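Local structure of discoidin-2 (Dictyostelium discoideum, 2VM9) at residues 209-213 and 239-244; 185-191 and 229-235; 194-199 and 226-230. The protein binds galactose and N-acetylgalactosamine as a trimeric lectin, and may take part in spore formation and in building the spore coat. All blocks are in the same frame, centred on the assembly; numbering follows the deposited sequence. Where two conformers were deposited one is given.

Contact 1 (209-213 and 239-244)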
loop_
_atom_site.group_PDB
_atom_site.type_symbol
_atom_site.label_atom_id
_atom_site.label_comp_id
_atom_site.label_asym_id
_atom_site.label_seq_id
_atom_site.Cartn_x
_atom_site.Cartn_y
_atom_site.Cartn_z
ATOM N N ASP A 209 22.479 -28.046 18.106
ATOM C CA ASP A 209 23.540 -29.036 18.200
ATOM C C ASP A 209 24.101 -28.787 19.599
ATOM O O ASP A 209 24.873 -27.869 19.796
ATOM C CB ASP A 209 24.606 -28.788 17.127
ATOM C CG ASP A 209 25.686 -29.866 17.102
ATOM O OD1 ASP A 209 25.711 -30.735 18.008
ATOM O OD2 ASP A 209 26.477 -29.861 16.130
ATOM N N ALA A 210 23.640 -29.562 20.574
ATOM C CA ALA A 210 23.911 -29.255 21.999
ATOM C C ALA A 210 23.821 -30.490 22.858
ATOM O O ALA A 210 22.986 -31.389 22.623
ATOM C CB ALA A 210 22.929 -28.213 22.535
ATOM N N HIS A 211 24.632 -30.501 23.908
ATOM C CA HIS A 211 24.632 -31.617 24.816
ATOM C C HIS A 211 23.752 -31.265 25.999
ATOM O O HIS A 211 23.752 -30.123 26.480
ATOM C CB HIS A 211 26.069 -31.908 25.295
ATOM C CG HIS A 211 26.292 -33.352 25.615
ATOM N ND1 HIS A 211 26.684 -34.269 24.659
ATOM C CD2 HIS A 211 26.140 -34.047 26.770
ATOM C CE1 HIS A 211 26.780 -35.466 25.216
ATOM N NE2 HIS A 211 26.449 -35.361 26.493
ATOM N N THR A 212 22.977 -32.242 26.467
ATOM C CA THR A 212 22.245 -32.043 27.709
ATOM C C THR A 212 23.243 -32.024 28.878
ATOM O O THR A 212 24.390 -32.502 28.751
ATOM C CB THR A 212 21.163 -33.113 27.918
ATOM O OG1 THR A 212 21.767 -34.426 27.960
ATOM C CG2 THR A 212 20.068 -32.998 26.762
ATOM N N ASP A 213 22.796 -31.466 29.992
ATOM C CA ASP A 213 23.560 -31.428 31.245
ATOM C C ASP A 213 22.869 -32.446 32.150
ATOM O O ASP A 213 21.839 -32.144 32.786
ATOM C CB ASP A 213 23.469 -30.015 31.840
ATOM C CG ASP A 213 24.105 -29.905 33.225
ATOM O OD1 ASP A 213 24.842 -30.843 33.574
ATOM O OD2 ASP A 213 23.912 -28.849 33.903
ATOM N N GLY A 239 23.418 -23.589 33.494
ATOM C CA GLY A 239 23.861 -24.873 34.059
ATOM C C GLY A 239 25.197 -25.263 33.433
ATOM O O GLY A 239 26.032 -24.396 33.152
ATOM N N ASN A 240 25.409 -26.558 33.198
ATOM C CA ASN A 240 26.638 -27.031 32.561
ATOM C C ASN A 240 26.503 -27.489 31.094
ATOM O O ASN A 240 27.374 -28.179 30.565
ATOM C CB ASN A 240 27.302 -28.125 33.416
ATOM C CG ASN A 240 27.754 -27.603 34.762
ATOM O OD1 ASN A 240 28.114 -26.446 34.897
ATOM N ND2 ASN A 240 27.691 -28.451 35.774
ATOM N N ASN A 241 25.455 -27.035 30.407
ATOM C CA ASN A 241 25.263 -27.463 29.029
ATOM C C ASN A 241 26.384 -27.019 28.127
ATOM O O ASN A 241 26.785 -25.861 28.171
ATOM C CB ASN A 241 23.962 -26.898 28.470
ATOM C CG ASN A 241 22.751 -27.519 29.121
ATOM O OD1 ASN A 241 22.383 -27.156 30.233
ATOM N ND2 ASN A 241 22.117 -28.440 28.412
ATOM N N ALA A 242 26.846 -27.943 27.298
ATOM C CA ALA A 242 27.819 -27.650 26.241
ATOM C C ALA A 242 27.005 -27.487 24.959
ATOM O O ALA A 242 26.459 -28.461 24.421
ATOM C CB ALA A 242 28.810 -28.807 26.116
ATOM N N VAL A 243 26.908 -26.253 24.470
ATOM C CA VAL A 243 26.163 -25.994 23.225
ATOM C C VAL A 243 27.171 -25.857 22.085
ATOM O O VAL A 243 28.041 -24.992 22.139
ATOM C CB VAL A 243 25.315 -24.706 23.329
ATOM C CG1 VAL A 243 24.696 -24.341 21.954
ATOM C CG2 VAL A 243 24.238 -24.856 24.427
ATOM N N TYR A 244 27.065 -26.739 21.080
ATOM C CA TYR A 244 28.021 -26.780 19.962
ATOM C C TYR A 244 27.687 -25.724 18.908
ATOM O O TYR A 244 28.566 -24.980 18.444
ATOM C CB TYR A 244 27.996 -28.192 19.350
ATOM C CG TYR A 244 29.070 -28.462 18.341
ATOM C CD1 TYR A 244 30.232 -29.134 18.725
ATOM C CD2 TYR A 244 28.933 -28.054 17.017
ATOM C CE1 TYR A 244 31.214 -29.414 17.815
ATOM C CE2 TYR A 244 29.934 -28.318 16.087
ATOM C CZ TYR A 244 31.068 -29.010 16.511
ATOM O OH TYR A 244 32.085 -29.296 15.630
HETATM O O HOH W 1 26.577 -30.663 28.510
HETATM O O HOH W 2 26.225 -30.883 35.796
#

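Contact 2 (185-191 and 229-235)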
loop_
_atom_site.group_PDB
_atom_site.type_symbol
_atom_site.label_atom_id
_atom_site.label_comp_id
_atom_site.label_asym_id
_atom_site.label_seq_id
_atom_site.Cartn_x
_atom_site.Cartn_y
_atom_site.Cartn_z
ATOM N N ILE A 185 26.983 -15.522 24.287
ATOM C CA ILE A 185 27.790 -14.901 23.236
ATOM C C ILE A 185 26.862 -14.081 22.365
ATOM O O ILE A 185 25.683 -14.412 22.222
ATOM C CB ILE A 185 28.584 -15.909 22.418
ATOM C CG1 ILE A 185 27.708 -16.964 21.728
ATOM C CG2 ILE A 185 29.642 -16.562 23.266
ATOM C CD1 ILE A 185 27.188 -16.449 20.327
ATOM N N VAL A 186 27.397 -13.014 21.805
ATOM C CA VAL A 186 26.589 -12.114 21.020
ATOM C C VAL A 186 27.080 -12.238 19.592
ATOM O O VAL A 186 28.295 -12.196 19.352
ATOM C CB VAL A 186 26.767 -10.646 21.506
ATOM C CG1 VAL A 186 26.294 -9.664 20.439
ATOM C CG2 VAL A 186 26.036 -10.435 22.783
ATOM N N ARG A 187 26.147 -12.385 18.662
ATOM C CA ARG A 187 26.461 -12.244 17.249
ATOM C C ARG A 187 25.766 -10.999 16.755
ATOM O O ARG A 187 24.545 -10.884 16.862
ATOM C CB ARG A 187 25.983 -13.461 16.447
ATOM C CG ARG A 187 26.762 -14.724 16.743
ATOM C CD ARG A 187 28.211 -14.572 16.288
ATOM N NE ARG A 187 29.045 -15.703 16.681
ATOM C CZ ARG A 187 29.823 -15.741 17.765
ATOM N NH1 ARG A 187 29.880 -14.710 18.607
ATOM N NH2 ARG A 187 30.564 -16.819 18.008
ATOM N N HIS A 188 26.542 -10.062 16.203
ATOM C CA HIS A 188 25.912 -8.866 15.684
ATOM C C HIS A 188 25.465 -9.072 14.264
ATOM O O HIS A 188 26.199 -9.593 13.420
ATOM C CB HIS A 188 26.765 -7.601 15.802
ATOM C CG HIS A 188 26.033 -6.378 15.354
ATOM N ND1 HIS A 188 25.103 -5.738 16.146
ATOM C CD2 HIS A 188 26.041 -5.718 14.173
ATOM C CE1 HIS A 188 24.595 -4.717 15.481
ATOM N NE2 HIS A 188 25.147 -4.684 14.283
ATOM N N VAL A 189 24.210 -8.714 14.021
ATOM C CA VAL A 189 23.565 -8.876 12.739
ATOM C C VAL A 189 23.351 -7.488 12.138
ATOM O O VAL A 189 22.834 -6.597 12.789
ATOM C CB VAL A 189 22.221 -9.636 12.896
ATOM C CG1 VAL A 189 21.544 -9.849 11.545
ATOM C CG2 VAL A 189 22.454 -10.995 13.619
ATOM N N LYS A 190 23.780 -7.313 10.901
ATOM C CA LYS A 190 23.522 -6.063 10.188
ATOM C C LYS A 190 22.409 -6.346 9.187
ATOM O O LYS A 190 22.480 -7.331 8.449
ATOM C CB LYS A 190 24.805 -5.604 9.479
ATOM C CG LYS A 190 24.688 -4.245 8.798
ATOM C CD LYS A 190 25.983 -3.884 8.052
ATOM C CE LYS A 190 25.674 -3.362 6.640
ATOM N NZ LYS A 190 24.961 -4.396 5.783
ATOM N N PHE A 191 21.366 -5.511 9.176
ATOM C CA PHE A 191 20.259 -5.694 8.232
ATOM C C PHE A 191 20.798 -5.444 6.824
ATOM O O PHE A 191 21.670 -4.596 6.656
ATOM C CB PHE A 191 19.096 -4.727 8.513
ATOM C CG PHE A 191 18.455 -4.910 9.870
ATOM C CD1 PHE A 191 18.044 -6.183 10.305
ATOM C CD2 PHE A 191 18.236 -3.813 10.702
ATOM C CE1 PHE A 191 17.448 -6.346 11.572
ATOM C CE2 PHE A 191 17.636 -3.962 11.970
ATOM C CZ PHE A 191 17.242 -5.247 12.401
ATOM N N LYS A 229 20.009 -0.160 12.075
ATOM C CA LYS A 229 21.006 -0.830 11.236
ATOM C C LYS A 229 21.124 -2.331 11.479
ATOM O O LYS A 229 21.581 -3.061 10.614
ATOM C CB LYS A 229 22.393 -0.216 11.448
ATOM C CG LYS A 229 22.569 1.217 10.907
ATOM C CD LYS A 229 24.053 1.646 10.973
ATOM C CE LYS A 229 24.251 3.078 10.424
ATOM N NZ LYS A 229 25.674 3.569 10.590
ATOM N N GLY A 230 20.711 -2.783 12.652
ATOM C CA GLY A 230 20.894 -4.193 12.977
ATOM C C GLY A 230 20.536 -4.503 14.403
ATOM O O GLY A 230 19.852 -3.736 15.061
ATOM N N PHE A 231 20.978 -5.666 14.876
ATOM C CA PHE A 231 20.664 -6.038 16.250
ATOM C C PHE A 231 21.677 -7.063 16.719
ATOM O O PHE A 231 22.507 -7.529 15.935
ATOM C CB PHE A 231 19.232 -6.598 16.330
ATOM C CG PHE A 231 19.066 -7.969 15.693
ATOM C CD1 PHE A 231 19.050 -9.115 16.483
ATOM C CD2 PHE A 231 18.932 -8.104 14.305
ATOM C CE1 PHE A 231 18.888 -10.367 15.913
ATOM C CE2 PHE A 231 18.784 -9.374 13.720
ATOM C CZ PHE A 231 18.769 -10.506 14.533
ATOM N N ASP A 232 21.613 -7.410 17.997
ATOM C CA ASP A 232 22.473 -8.476 18.514
ATOM C C ASP A 232 21.622 -9.702 18.811
ATOM O O ASP A 232 20.600 -9.594 19.495
ATOM C CB ASP A 232 23.134 -8.039 19.843
ATOM C CG ASP A 232 24.212 -6.994 19.660
ATOM O OD1 ASP A 232 24.889 -6.985 18.623
ATOM O OD2 ASP A 232 24.408 -6.221 20.611
ATOM N N LEU A 233 22.051 -10.849 18.304
ATOM C CA LEU A 233 21.451 -12.128 18.722
ATOM C C LEU A 233 22.325 -12.624 19.864
ATOM O O LEU A 233 23.501 -12.956 19.655
ATOM C CB LEU A 233 21.462 -13.122 17.577
ATOM C CG LEU A 233 20.482 -14.321 17.680
ATOM C CD1 LEU A 233 20.435 -14.915 19.074
ATOM C CD2 LEU A 233 19.091 -13.951 17.243
ATOM N N THR A 234 21.771 -12.610 21.073
ATOM C CA THR A 234 22.494 -13.107 22.211
ATOM C C THR A 234 22.101 -14.583 22.361
ATOM O O THR A 234 20.914 -14.880 22.525
ATOM C CB THR A 234 22.155 -12.303 23.472
ATOM O OG1 THR A 234 22.527 -10.921 23.266
ATOM C CG2 THR A 234 22.920 -12.877 24.670
ATOM N N PHE A 235 23.098 -15.469 22.247
ATOM C CA PHE A 235 22.892 -16.910 22.403
ATOM C C PHE A 235 23.234 -17.204 23.846
ATOM O O PHE A 235 24.254 -16.724 24.352
ATOM C CB PHE A 235 23.817 -17.692 21.481
ATOM C CG PHE A 235 23.483 -17.537 20.018
ATOM C CD1 PHE A 235 22.709 -18.493 19.380
ATOM C CD2 PHE A 235 23.968 -16.449 19.285
ATOM C CE1 PHE A 235 22.408 -18.380 18.026
ATOM C CE2 PHE A 235 23.649 -16.303 17.925
ATOM C CZ PHE A 235 22.870 -17.280 17.286
HETATM O O HOH W 3 21.866 -1.943 8.172
#

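Contact 3 (194-199 and 226-230)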
loop_
_atom_site.group_PDB
_atom_site.type_symbol
_atom_site.label_atom_id
_atom_site.label_comp_id
_atom_site.label_asym_id
_atom_site.label_seq_id
_atom_site.Cartn_x
_atom_site.Cartn_y
_atom_site.Cartn_z
ATOM N N GLU A 194 19.442 -0.406 5.872
ATOM C CA GLU A 194 19.090 0.302 7.099
ATOM C C GLU A 194 17.615 0.711 7.079
ATOM O O GLU A 194 17.116 1.237 6.072
ATOM C CB GLU A 194 19.993 1.522 7.339
ATOM C CG GLU A 194 19.684 2.253 8.637
ATOM C CD GLU A 194 20.614 3.425 8.939
ATOM O OE1 GLU A 194 21.511 3.731 8.126
ATOM O OE2 GLU A 194 20.460 4.017 10.021
ATOM N N PHE A 195 16.911 0.424 8.170
ATOM C CA PHE A 195 15.521 0.830 8.333
ATOM C C PHE A 195 15.438 2.341 8.610
ATOM O O PHE A 195 16.394 2.952 9.104
ATOM C CB PHE A 195 14.866 0.105 9.520
ATOM C CG PHE A 195 14.467 -1.340 9.252
ATOM C CD1 PHE A 195 13.370 -1.649 8.467
ATOM C CD2 PHE A 195 15.145 -2.381 9.874
ATOM C CE1 PHE A 195 12.971 -2.979 8.258
ATOM C CE2 PHE A 195 14.754 -3.722 9.667
ATOM C CZ PHE A 195 13.676 -4.020 8.869
ATOM N N LEU A 196 14.268 2.922 8.347
ATOM C CA LEU A 196 14.020 4.328 8.700
ATOM C C LEU A 196 13.762 4.542 10.196
ATOM O O LEU A 196 14.083 5.603 10.754
ATOM C CB LEU A 196 12.873 4.896 7.851
ATOM C CG LEU A 196 13.174 4.958 6.351
ATOM C CD1 LEU A 196 11.943 5.439 5.572
ATOM C CD2 LEU A 196 14.380 5.856 6.104
ATOM N N SER A 197 13.193 3.534 10.861
ATOM C CA SER A 197 13.006 3.592 12.310
ATOM C C SER A 197 13.340 2.209 12.890
ATOM O O SER A 197 13.584 1.258 12.131
ATOM C CB SER A 197 11.574 3.969 12.659
ATOM O OG SER A 197 10.683 2.970 12.195
ATOM N N VAL A 198 13.361 2.110 14.214
ATOM C CA VAL A 198 13.830 0.874 14.865
ATOM C C VAL A 198 12.765 -0.213 14.710
ATOM O O VAL A 198 11.602 -0.021 15.096
ATOM C CB VAL A 198 14.180 1.108 16.343
ATOM C CG1 VAL A 198 14.708 -0.185 16.995
ATOM C CG2 VAL A 198 15.211 2.238 16.482
ATOM N N PRO A 199 13.145 -1.365 14.130
ATOM C CA PRO A 199 12.161 -2.438 13.989
ATOM C C PRO A 199 12.042 -3.314 15.244
ATOM O O PRO A 199 12.804 -3.142 16.196
ATOM C CB PRO A 199 12.740 -3.273 12.858
ATOM C CG PRO A 199 14.258 -3.142 13.077
ATOM C CD PRO A 199 14.456 -1.724 13.552
ATOM N N ILE A 226 18.508 -3.565 19.376
ATOM C CA ILE A 226 17.986 -3.398 18.025
ATOM C C ILE A 226 18.122 -1.921 17.662
ATOM O O ILE A 226 17.754 -1.057 18.436
ATOM C CB ILE A 226 16.518 -3.829 17.914
ATOM C CG1 ILE A 226 16.348 -5.295 18.361
ATOM C CG2 ILE A 226 16.017 -3.631 16.477
ATOM C CD1 ILE A 226 14.895 -5.699 18.742
ATOM N N THR A 227 18.681 -1.662 16.497
ATOM C CA THR A 227 18.786 -0.287 15.958
ATOM C C THR A 227 18.189 -0.270 14.554
ATOM O O THR A 227 17.706 -1.287 14.038
ATOM C CB THR A 227 20.257 0.181 15.889
ATOM O OG1 THR A 227 20.967 -0.545 14.872
ATOM C CG2 THR A 227 20.953 0.004 17.245
ATOM N N THR A 228 18.237 0.894 13.903
ATOM C CA THR A 228 17.858 0.933 12.517
ATOM C C THR A 228 18.768 0.094 11.637
ATOM O O THR A 228 18.342 -0.310 10.564
ATOM C CB THR A 228 17.858 2.374 11.980
ATOM O OG1 THR A 228 19.152 2.945 12.192
ATOM C CG2 THR A 228 16.794 3.181 12.694
ATOM N N LYS A 229 20.009 -0.160 12.075
ATOM C CA LYS A 229 21.006 -0.830 11.236
ATOM C C LYS A 229 21.124 -2.331 11.479
ATOM O O LYS A 229 21.581 -3.061 10.614
ATOM C CB LYS A 229 22.393 -0.216 11.448
ATOM C CG LYS A 229 22.569 1.217 10.907
ATOM C CD LYS A 229 24.053 1.646 10.973
ATOM C CE LYS A 229 24.251 3.078 10.424
ATOM N NZ LYS A 229 25.674 3.569 10.590
ATOM N N GLY A 230 20.711 -2.783 12.652
ATOM C CA GLY A 230 20.894 -4.193 12.977
ATOM C C GLY A 230 20.536 -4.503 14.403
ATOM O O GLY A 230 19.852 -3.736 15.061
#

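Contact 1 (209-213 and 239-244)
Asp213 reaches across to the turn before strand 243-254, where its OD2 takes the backbone N-H of Asn240 at 2.8 Å. The donor comes in from above the carboxylate plane, 61° out of it. With CG anti to the backbone N (chi1 174°), the carboxylate is swung over this turn, and a water bridges its OD1 to Asn240 ND2. Asn241 donates in the same direction: its ND2 gives a hydrogen to His211 O at 3.0 Å, in the carbonyl plane on a lone pair, while its OD1 lies 3.5 Å from Asp213 CB. Farther along, the backbones pair directly. His211 N bonds almost straight to Ala242 O at 2.8 Å, and Tyr244 N meets Asp209 O at 2.8 Å by a more bent path. These two bonds flank the antiparallel non-hydrogen-bonded pair Ala210 and Val243, where Ala210 CB and Val243 CG2 lie 4.1 Å apart. At the far end the Asp209 carboxylate lies beside the Tyr244 ring, pointing the same way, with Asp209 OD2 3.2 Å from Tyr244 CD2 and the planes 26° apart. A second shell sets these groups: Arg218 makes a salt bridge to Asp213 OD2 and a hydrogen bond to Asn241 OD1, so one guanidinium ties both segments. Gln216 of the second subunit holds Asp209 OD1 and His211 ND1, and that chain extends the sheet beyond 209-211. Asp209, Arg218 and Trp238 bind carbohydrate, and Trp238 of the second subunit packs on Asp209: this is the sugar-binding end of an H-type lectin domain, at a subunit interface.

Contact 2 (185-191 and 229-235)
Val189 and Phe231 run side by side, with Val189 CB over the ring face, 4.0 Å from the Phe231 centroid. Phe231 CG sits between the backbone N and carbonyl carbon (chi1 71°), which tips the ring over Val189. On the other side of the sheet, which also carries Val186 and Thr234, His188 was modelled in two conformers; in one of them ND1 gives its hydrogen to Asp232 OD1 at 2.8 Å, so this bond is probably not permanent. The oxygen lies in that ring's plane, while the donor stands above the carboxylate plane. Val186 CG1 leans on the same carboxylate, 3.5 Å from Asp232 CG, and Asn225 takes up OD2. The backbones form an antiparallel ladder of strands 183-190 and 230-237, part of a three-stranded sheet that packs its Val189, Phe231 and Leu233 side on the other sheet of the lectin β-sandwich, against Tyr250, Val169 and Ile203. Phe191 turns its ring across Gly230, whose CA is 3.7 Å from the Phe191 centroid in a CH-pi contact. Phe191 CE1 meets the edge of the Phe231 ring at CD2, 3.6 Å away, the two rings slid apart and inclined by 30°. Near the other end Ile185 CD1 presses to 3.4 Å from Phe235 CD2. The Arg187 and Phe235 side chains cross at about a right angle, Arg187 CG 3.7 Å from Phe235 CE2, before the guanidinium turns to Asp173 and Ile171 O.

Contact 3 (194-199 and 226-230)
Glu194 stretches its side chain along the rim of the turn 226-230, and its OE2 accepts the Thr228 hydroxyl, OG1, at 2.8 Å. The bond uses the anti side of the carboxylate, 18° out of its plane. CG is anti to the backbone N (chi1 -178°) and the chain stays extended beyond it, which carries the acid far enough to lie also against Lys229, with Glu194 CD 3.5 Å from Lys229 CG. Phe195 follows with a backbone bond, its N to Thr228 O at 2.9 Å, so that Thr228 is held through both hydroxyl and carbonyl. That carbonyl oxygen lies at the edge of the Phe195 ring; the ring itself meets Tyr159 of the second subunit. Past Leu196, the chain curls round the methyl of Thr228, whose CG2 is 3.6 Å from Ser197 C. Val198 sets CG1 against Ile226, 3.7 Å from its CG2, the two side chains crossing at a slant. Pro199 ends the segment with CD 3.3 Å from Thr227 O and also against Ile226 CG2. The receiving turn is braced from within: Thr227 OG1 accepts from Lys229 N (an ST turn) and from Gly230 N (an ST motif). Two hydrogen bonds at one end and aliphatic contacts at the other thus join two loops at the linker-facing end of the lectin sandwich; the Lys229 ammonium, not in contact with the acid, may mildly stabilise its charge.

Overall arrangement
The three contacts lie along the lectin-like region, from its sugar-binding end toward the other domain. Contact 1 holds Asp209 of the carbohydrate site and lies next to Arg218 and Trp238; contact 2, centred about 22 Å from it, is joined to it only through the chain, as strands 183-190 and 230-237 lead on to 200-211 and 243-254. Contacts 2 and 3 have centres about 12 Å apart, share Lys229 and Gly230, and touch where Phe191 CE2 meets Pro199 CG at 3.6 Å. Contacts 1 and 3, about 21 Å apart at their nearest atoms, both reach the second subunit, whereas no other chain touches contact 2.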